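(R)-specific secondary-alkylsulfatase (PDB 4AXH) hydrolyses (R)-secondary-alkyl sulfates with strict inversion at the chiral carbon, releasing (S)-alcohols and sulfate, as a zinc-dependent homodimeric enzyme of the metallo-beta-lactamase superfamily. Local coordinates at residues L124-G129 with I352-W357; L144-T149 with V173-S178; S178-D183 with S290-D295. All coordinates share one frame; numbering follows the deposited sequence.

Contact 1: residues L124-G129 with I352-W357; sequences LYQVRG and IQQHNW. With ZN (zinc ion), chain C.
In the metallo-beta-lactamase domain, Gln126 and Arg128 of strand 124-128 lie against the loop that delivers His355 to the dinuclear zinc centre. Both side chains start from the side of the strand that faces 352-357. Arg128 has CG anti to its own carbonyl carbon (chi1 -53°), and a bend at chi3 carries the chain across the Asn356-Trp357 link. Its CD stands 3.2 Å from Asn356 O. Trp357 CA sits over one face of the guanidinium, toward the rim, and Arg128 NH2 is 4.0 Å from Trp357 CB. The indole itself turns elsewhere: its plane is 73° from that of the guanidinium, and contact is made through CA and CB rather than by stacking. Two residues earlier, the extended Gln126 and Ile352 pass each other pointing in opposite directions, with Gln126 CD 4.0 Å from Gln353 O. The loop carbonyls Gln353 O and Asn356 O both accept from the side chain of Asn134. Between these carbonyls in the chain, His355 NE2 binds a zinc ion at 2.0 Å, in company with Asp183, His184, Asp310 and a water. The contact bridges the two sheets of the domain: strand 124-128 runs between strands 116-119 and 135-138 of one, while Ile352 ends strand 350-352, paired with strand 305-307, in the other.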
# COMPACT_ATOMS: atom_id res chain seq x y z
N LEU A 124 24.35 13.45 29.82
CA LEU A 124 23.26 13.05 28.92
C LEU A 124 21.95 13.77 29.24
O LEU A 124 21.32 13.50 30.26
CB LEU A 124 23.08 11.53 28.96
CG LEU A 124 22.25 10.91 27.86
CD1 LEU A 124 23.02 10.91 26.56
CD2 LEU A 124 21.84 9.48 28.22
N TYR A 125 21.58 14.70 28.36
CA TYR A 125 20.41 15.55 28.52
C TYR A 125 19.46 15.46 27.33
O TYR A 125 19.78 14.88 26.29
CB TYR A 125 20.83 17.01 28.79
CG TYR A 125 21.79 17.14 29.95
CD1 TYR A 125 23.14 16.88 29.80
CD2 TYR A 125 21.33 17.51 31.21
CE1 TYR A 125 24.01 16.93 30.88
CE2 TYR A 125 22.21 17.63 32.29
CZ TYR A 125 23.55 17.32 32.12
OH TYR A 125 24.42 17.40 33.19
N GLN A 126 18.26 16.03 27.51
CA GLN A 126 17.24 16.01 26.49
C GLN A 126 16.43 17.28 26.58
O GLN A 126 16.13 17.75 27.68
CB GLN A 126 16.36 14.77 26.71
CG GLN A 126 15.81 14.16 25.44
CD GLN A 126 15.45 12.70 25.63
OE1 GLN A 126 15.70 11.92 24.61
NE2 GLN A 126 14.86 12.29 26.64
N VAL A 127 16.10 17.85 25.41
CA VAL A 127 15.23 19.01 25.31
C VAL A 127 13.98 18.47 24.68
O VAL A 127 14.00 17.92 23.56
CB VAL A 127 15.81 20.22 24.53
CG1 VAL A 127 14.82 21.39 24.54
CG2 VAL A 127 17.16 20.66 25.10
N ARG A 128 12.89 18.58 25.44
CA ARG A 128 11.57 18.10 25.06
C ARG A 128 10.57 19.23 25.18
O ARG A 128 10.70 20.07 26.07
CB ARG A 128 11.14 16.96 26.02
CG ARG A 128 12.13 15.82 26.15
CD ARG A 128 11.46 14.52 26.46
NE ARG A 128 10.86 14.49 27.78
CZ ARG A 128 11.50 14.16 28.90
NH1 ARG A 128 12.79 13.82 28.88
NH2 ARG A 128 10.87 14.18 30.05
N GLY A 129 9.56 19.22 24.32
CA GLY A 129 8.48 20.21 24.37
C GLY A 129 8.77 21.59 23.83
O GLY A 129 7.99 22.53 24.04
N ILE A 352 15.36 6.01 25.88
CA ILE A 352 15.01 7.38 25.48
C ILE A 352 14.45 7.42 24.05
O ILE A 352 14.64 6.49 23.27
CB ILE A 352 16.08 8.47 25.77
CG1 ILE A 352 17.34 8.27 24.92
CG2 ILE A 352 16.38 8.56 27.30
CD1 ILE A 352 18.18 9.46 24.78
N GLN A 353 13.71 8.47 23.72
CA GLN A 353 13.10 8.58 22.40
C GLN A 353 13.20 9.98 21.83
O GLN A 353 13.64 10.90 22.54
CB GLN A 353 11.62 8.17 22.49
CG GLN A 353 11.38 6.71 22.78
CD GLN A 353 10.28 6.56 23.74
OE1 GLN A 353 10.04 7.43 24.58
NE2 GLN A 353 9.61 5.45 23.65
N GLN A 354 12.78 10.15 20.57
CA GLN A 354 12.82 11.45 19.91
C GLN A 354 11.44 12.13 19.89
O GLN A 354 11.24 13.19 19.29
CB GLN A 354 13.52 11.35 18.54
CG GLN A 354 14.96 10.79 18.64
CD GLN A 354 15.87 11.72 19.42
OE1 GLN A 354 16.10 11.57 20.62
NE2 GLN A 354 16.40 12.71 18.76
N HIS A 355 10.51 11.53 20.61
CA HIS A 355 9.20 12.06 20.91
C HIS A 355 8.93 11.53 22.28
O HIS A 355 9.23 10.36 22.53
CB HIS A 355 8.12 11.55 19.95
CG HIS A 355 8.19 12.18 18.61
ND1 HIS A 355 7.91 13.51 18.43
CD2 HIS A 355 8.52 11.64 17.42
CE1 HIS A 355 8.08 13.74 17.14
NE2 HIS A 355 8.45 12.63 16.50
N ASN A 356 8.41 12.38 23.18
CA ASN A 356 8.02 12.02 24.55
C ASN A 356 9.12 11.65 25.55
O ASN A 356 10.30 11.79 25.27
CB ASN A 356 6.89 10.99 24.57
CG ASN A 356 5.82 11.26 23.56
OD1 ASN A 356 5.75 10.59 22.53
ND2 ASN A 356 4.95 12.22 23.83
N TRP A 357 8.69 11.19 26.72
CA TRP A 357 9.47 10.90 27.92
C TRP A 357 10.21 9.57 27.90
O TRP A 357 9.78 8.62 27.21
CB TRP A 357 8.57 11.01 29.19
CG TRP A 357 7.30 10.26 29.04
CD1 TRP A 357 7.08 8.94 29.28
CD2 TRP A 357 6.13 10.74 28.36
NE1 TRP A 357 5.81 8.60 28.88
CE2 TRP A 357 5.21 9.68 28.30
CE3 TRP A 357 5.78 11.99 27.79
CZ2 TRP A 357 3.93 9.83 27.73
CZ3 TRP A 357 4.53 12.12 27.19
CH2 TRP A 357 3.62 11.06 27.17
ZN ZN C . 9.42 12.35 14.80
O HOH W 1 8.79 11.94 12.83

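Contact 2: residues L144-T149 with V173-S178; sequences LVLIDT and VAVVYS
Strands 144-147 and 173-176 run side by side and parallel, 9° apart with axes 4.5 Å from each other, and are joined by backbone bonds from Leu144 O, which accepts from both Val173 N and Ala174 N, to Asp148 N, which donates to Val176 O at 2.7 Å. Neighbours in register pair their side chains. Val145 CG2 meets Ala174 CB at 3.9 Å and Ile147 packs on Val176 on one face; Leu146 lies beside Val175 on the other, turned to helix 153-164, which makes the crossover of this beta-alpha-beta unit. Past the end of strand 144-147, the Thr149 side chain crosses that of Val175 at about a right angle, CG2 to CG1 3.7 Å, and reaches the edge of the Tyr177 ring. Asp148 swings across to clamp Ser178 with both carboxylate oxygens, each through its syn lone pair. OD1 takes Ser178 N at 2.8 Å in a nearly straight bond (172°), and OD2 takes Ser178 OG, also at 2.8 Å. OD2 further accepts from His184 ND1 and Gln354 NE2. Asp148 therefore acts in the second shell of the zinc site: through the bond from His184 ND1 its carboxylate probably helps to fix the rotation of that metal-binding ring and may make the imidazole a more electron-rich ligand.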
# COMPACT_ATOMS: atom_id res chain seq x y z
N LEU A 144 29.98 18.58 21.82
CA LEU A 144 28.67 17.94 22.00
C LEU A 144 28.30 17.04 20.85
O LEU A 144 28.55 17.35 19.68
CB LEU A 144 27.54 18.99 22.13
CG LEU A 144 27.63 20.06 23.23
CD1 LEU A 144 26.51 21.04 23.09
CD2 LEU A 144 27.58 19.48 24.62
N VAL A 145 27.68 15.91 21.19
CA VAL A 145 27.14 14.99 20.19
C VAL A 145 25.66 15.01 20.33
O VAL A 145 25.11 14.83 21.42
CB VAL A 145 27.82 13.60 20.04
CG1 VAL A 145 28.19 13.03 21.39
CG2 VAL A 145 26.98 12.63 19.22
N LEU A 146 25.01 15.39 19.24
CA LEU A 146 23.58 15.59 19.18
C LEU A 146 22.89 14.49 18.40
O LEU A 146 23.36 14.05 17.36
CB LEU A 146 23.32 16.92 18.49
CG LEU A 146 22.99 18.12 19.32
CD1 LEU A 146 24.03 18.41 20.35
CD2 LEU A 146 22.79 19.30 18.43
N ILE A 147 21.76 14.06 18.92
CA ILE A 147 20.91 13.13 18.18
C ILE A 147 19.64 13.90 17.90
O ILE A 147 18.95 14.31 18.82
CB ILE A 147 20.80 11.62 18.59
CG1 ILE A 147 19.40 11.06 18.42
CG2 ILE A 147 21.44 11.23 19.94
CD1 ILE A 147 19.11 10.63 17.05
N ASP A 148 19.49 14.27 16.61
CA ASP A 148 18.46 15.07 15.97
C ASP A 148 18.59 16.57 16.18
O ASP A 148 19.27 17.03 17.11
CB ASP A 148 17.04 14.50 16.14
CG ASP A 148 16.90 13.15 15.48
OD1 ASP A 148 17.74 12.82 14.62
OD2 ASP A 148 15.97 12.41 15.85
N THR A 149 17.96 17.34 15.26
CA THR A 149 18.08 18.79 15.24
C THR A 149 16.71 19.52 15.23
O THR A 149 16.63 20.67 14.77
CB THR A 149 18.91 19.17 14.02
OG1 THR A 149 18.18 18.78 12.87
CG2 THR A 149 20.29 18.50 14.00
N VAL A 173 30.46 18.75 17.87
CA VAL A 173 31.43 17.92 17.16
C VAL A 173 30.68 16.94 16.24
O VAL A 173 31.16 16.58 15.16
CB VAL A 173 32.37 17.18 18.15
CG1 VAL A 173 33.40 16.32 17.40
CG2 VAL A 173 33.07 18.16 19.08
N ALA A 174 29.54 16.46 16.69
CA ALA A 174 28.81 15.46 15.93
C ALA A 174 27.31 15.62 16.04
O ALA A 174 26.79 16.09 17.06
CB ALA A 174 29.23 14.06 16.38
N VAL A 175 26.62 15.21 14.97
CA VAL A 175 25.17 15.18 14.87
C VAL A 175 24.76 13.83 14.30
O VAL A 175 25.46 13.31 13.45
CB VAL A 175 24.57 16.40 14.09
CG1 VAL A 175 23.11 16.19 13.72
CG2 VAL A 175 24.73 17.69 14.88
N VAL A 176 23.64 13.26 14.82
CA VAL A 176 23.04 12.00 14.37
C VAL A 176 21.63 12.31 13.93
O VAL A 176 20.87 12.90 14.68
CB VAL A 176 23.06 10.91 15.47
CG1 VAL A 176 22.41 9.61 14.99
CG2 VAL A 176 24.47 10.64 15.96
N TYR A 177 21.28 11.91 12.72
CA TYR A 177 19.94 12.03 12.15
C TYR A 177 19.38 10.64 12.37
O TYR A 177 19.84 9.71 11.71
CB TYR A 177 19.96 12.33 10.64
CG TYR A 177 20.50 13.69 10.23
CD1 TYR A 177 20.27 14.82 11.02
CD2 TYR A 177 21.16 13.86 9.02
CE1 TYR A 177 20.71 16.08 10.62
CE2 TYR A 177 21.58 15.13 8.59
CZ TYR A 177 21.36 16.23 9.40
OH TYR A 177 21.79 17.48 8.99
N SER A 178 18.45 10.47 13.32
CA SER A 178 17.86 9.16 13.61
C SER A 178 17.18 8.55 12.37
O SER A 178 17.30 7.35 12.14
CB SER A 178 16.87 9.25 14.77
OG SER A 178 15.73 10.04 14.47

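Contact 3: residues S178-D183 with S290-D295; sequences SHSHID and SEAPSD. With ZN (zinc ion), chain D; ZN (zinc ion), chain C.
His179, His181 and Glu291 converge on one zinc ion, the two histidines from the HxHxDH signature of the metallo-beta-lactamase fold and the glutamate from the facing loop 290-295. Metal bonds dominate. The two rings offer different nitrogens, His179 NE2 at 2.1 Å from the zinc and His181 ND1 likewise at 2.1 Å. Glu291 OE2 completes this trio at 2.2 Å. With CG anti to its backbone N (chi1 -174°) and a bend at chi2, the Glu291 chain brings its carboxylate 84° from the His181 ring plane, OE2 at that ring's edge; OE1 lies 3.2 Å from His179 CD2. Asp183 OD2 binds the second zinc at 2.2 Å. A water ligates both metals, and Asp310 bridges them as well.

Hydrogen bonds set the backbone and the first ring. Ser180 N donates to Ser294 O (3.0 Å, 158°), tying the metal-binding segment 178-183 to loop 290-295. His179 ND1 donates to Ser178 OG at 2.6 Å, tilted somewhat from the ring plane, so that both ring nitrogens are held. Ser180 OG itself turns to Glu217 of helix 210-219.

Apolar contact comes from Ala292, whose methyl touches both metal-bound rings, near His179 CD2 and over one face of His181, where it makes a CH-pi contact with CB 3.9 Å from the ring centroid.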
# COMPACT_ATOMS: atom_id res chain seq x y z
N SER A 178 18.45 10.47 13.32
CA SER A 178 17.86 9.16 13.61
C SER A 178 17.18 8.55 12.37
O SER A 178 17.30 7.35 12.14
CB SER A 178 16.87 9.25 14.77
OG SER A 178 15.73 10.04 14.47
N HIS A 179 16.47 9.39 11.60
CA HIS A 179 15.72 8.97 10.42
C HIS A 179 15.38 10.16 9.50
O HIS A 179 15.55 11.33 9.88
CB HIS A 179 14.43 8.17 10.81
CG HIS A 179 13.43 8.94 11.62
ND1 HIS A 179 13.71 9.33 12.92
CD2 HIS A 179 12.17 9.30 11.32
CE1 HIS A 179 12.61 9.92 13.36
NE2 HIS A 179 11.66 9.94 12.42
N SER A 180 14.85 9.83 8.30
CA SER A 180 14.49 10.78 7.25
C SER A 180 13.18 11.59 7.45
O SER A 180 12.47 11.81 6.47
CB SER A 180 14.55 10.11 5.89
OG SER A 180 13.65 9.02 5.83
N HIS A 181 12.88 12.08 8.68
CA HIS A 181 11.69 12.92 8.90
C HIS A 181 12.06 14.35 9.25
O HIS A 181 13.03 14.57 9.99
CB HIS A 181 10.72 12.33 9.92
CG HIS A 181 9.96 11.13 9.44
ND1 HIS A 181 9.48 10.18 10.32
CD2 HIS A 181 9.65 10.74 8.18
CE1 HIS A 181 8.89 9.25 9.57
NE2 HIS A 181 8.95 9.56 8.27
N ILE A 182 11.32 15.32 8.71
CA ILE A 182 11.59 16.75 8.89
C ILE A 182 11.70 17.22 10.34
O ILE A 182 12.43 18.17 10.63
CB ILE A 182 10.71 17.69 8.01
CG1 ILE A 182 10.19 16.97 6.74
CG2 ILE A 182 11.49 18.96 7.63
CD1 ILE A 182 8.88 17.60 6.03
N ASP A 183 11.02 16.54 11.27
CA ASP A 183 11.07 16.88 12.69
C ASP A 183 12.37 16.41 13.34
O ASP A 183 12.60 16.62 14.54
CB ASP A 183 9.81 16.38 13.45
CG ASP A 183 9.35 14.95 13.20
OD1 ASP A 183 9.47 14.47 12.04
OD2 ASP A 183 8.83 14.32 14.14
N SER A 290 10.50 0.70 8.73
CA SER A 290 9.49 0.64 9.80
C SER A 290 8.73 2.00 9.89
O SER A 290 7.95 2.29 9.00
CB SER A 290 10.13 0.19 11.12
OG SER A 290 11.21 1.01 11.51
N GLU A 291 9.00 2.85 10.91
CA GLU A 291 8.36 4.16 11.06
C GLU A 291 8.80 5.14 9.91
O GLU A 291 8.04 6.05 9.56
CB GLU A 291 8.69 4.73 12.45
CG GLU A 291 7.97 6.02 12.78
CD GLU A 291 8.77 7.26 12.46
OE1 GLU A 291 9.99 7.13 12.20
OE2 GLU A 291 8.20 8.37 12.53
N ALA A 292 10.02 4.97 9.36
CA ALA A 292 10.56 5.78 8.27
C ALA A 292 11.37 4.91 7.33
O ALA A 292 11.96 3.93 7.78
CB ALA A 292 11.44 6.90 8.81
N PRO A 293 11.45 5.25 6.01
CA PRO A 293 12.24 4.43 5.06
C PRO A 293 13.73 4.33 5.38
O PRO A 293 14.32 3.25 5.28
CB PRO A 293 11.99 5.10 3.71
CG PRO A 293 10.70 5.82 3.90
CD PRO A 293 10.78 6.35 5.30
N SER A 294 14.33 5.46 5.79
CA SER A 294 15.72 5.55 6.21
C SER A 294 15.59 5.80 7.70
O SER A 294 15.06 6.83 8.10
CB SER A 294 16.43 6.71 5.51
OG SER A 294 17.82 6.59 5.71
N ASP A 295 15.95 4.79 8.50
CA ASP A 295 15.70 4.79 9.95
C ASP A 295 16.69 3.93 10.73
O ASP A 295 17.23 2.97 10.20
CB ASP A 295 14.27 4.22 10.15
CG ASP A 295 13.61 4.32 11.50
OD1 ASP A 295 14.00 5.20 12.30
OD2 ASP A 295 12.69 3.52 11.75
ZN ZN D . 9.57 10.04 12.45
ZN ZN C . 9.42 12.35 14.80
O HOH W 1 8.79 11.94 12.83

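All three contacts are buried, but their chemistry shifts toward the metals. Contact 2 is parallel sheet, apolar until its last residues; contact 1 joins the two sheets of the same domain by side chains laid on a loop backbone; contact 3 has no regular sheet and is held mainly by coordination. Ser178 closes contact 2 and opens contact 3: its OG is bonded to Asp148 in the one and accepts from His179 ND1 in the other. Gln354 ties contact 1 to the end of strand 144-147 in contact 2. His355 of contact 1 and Asp183 of contact 3 bind the same zinc ion, although the centres of these contacts are about 17 Å apart.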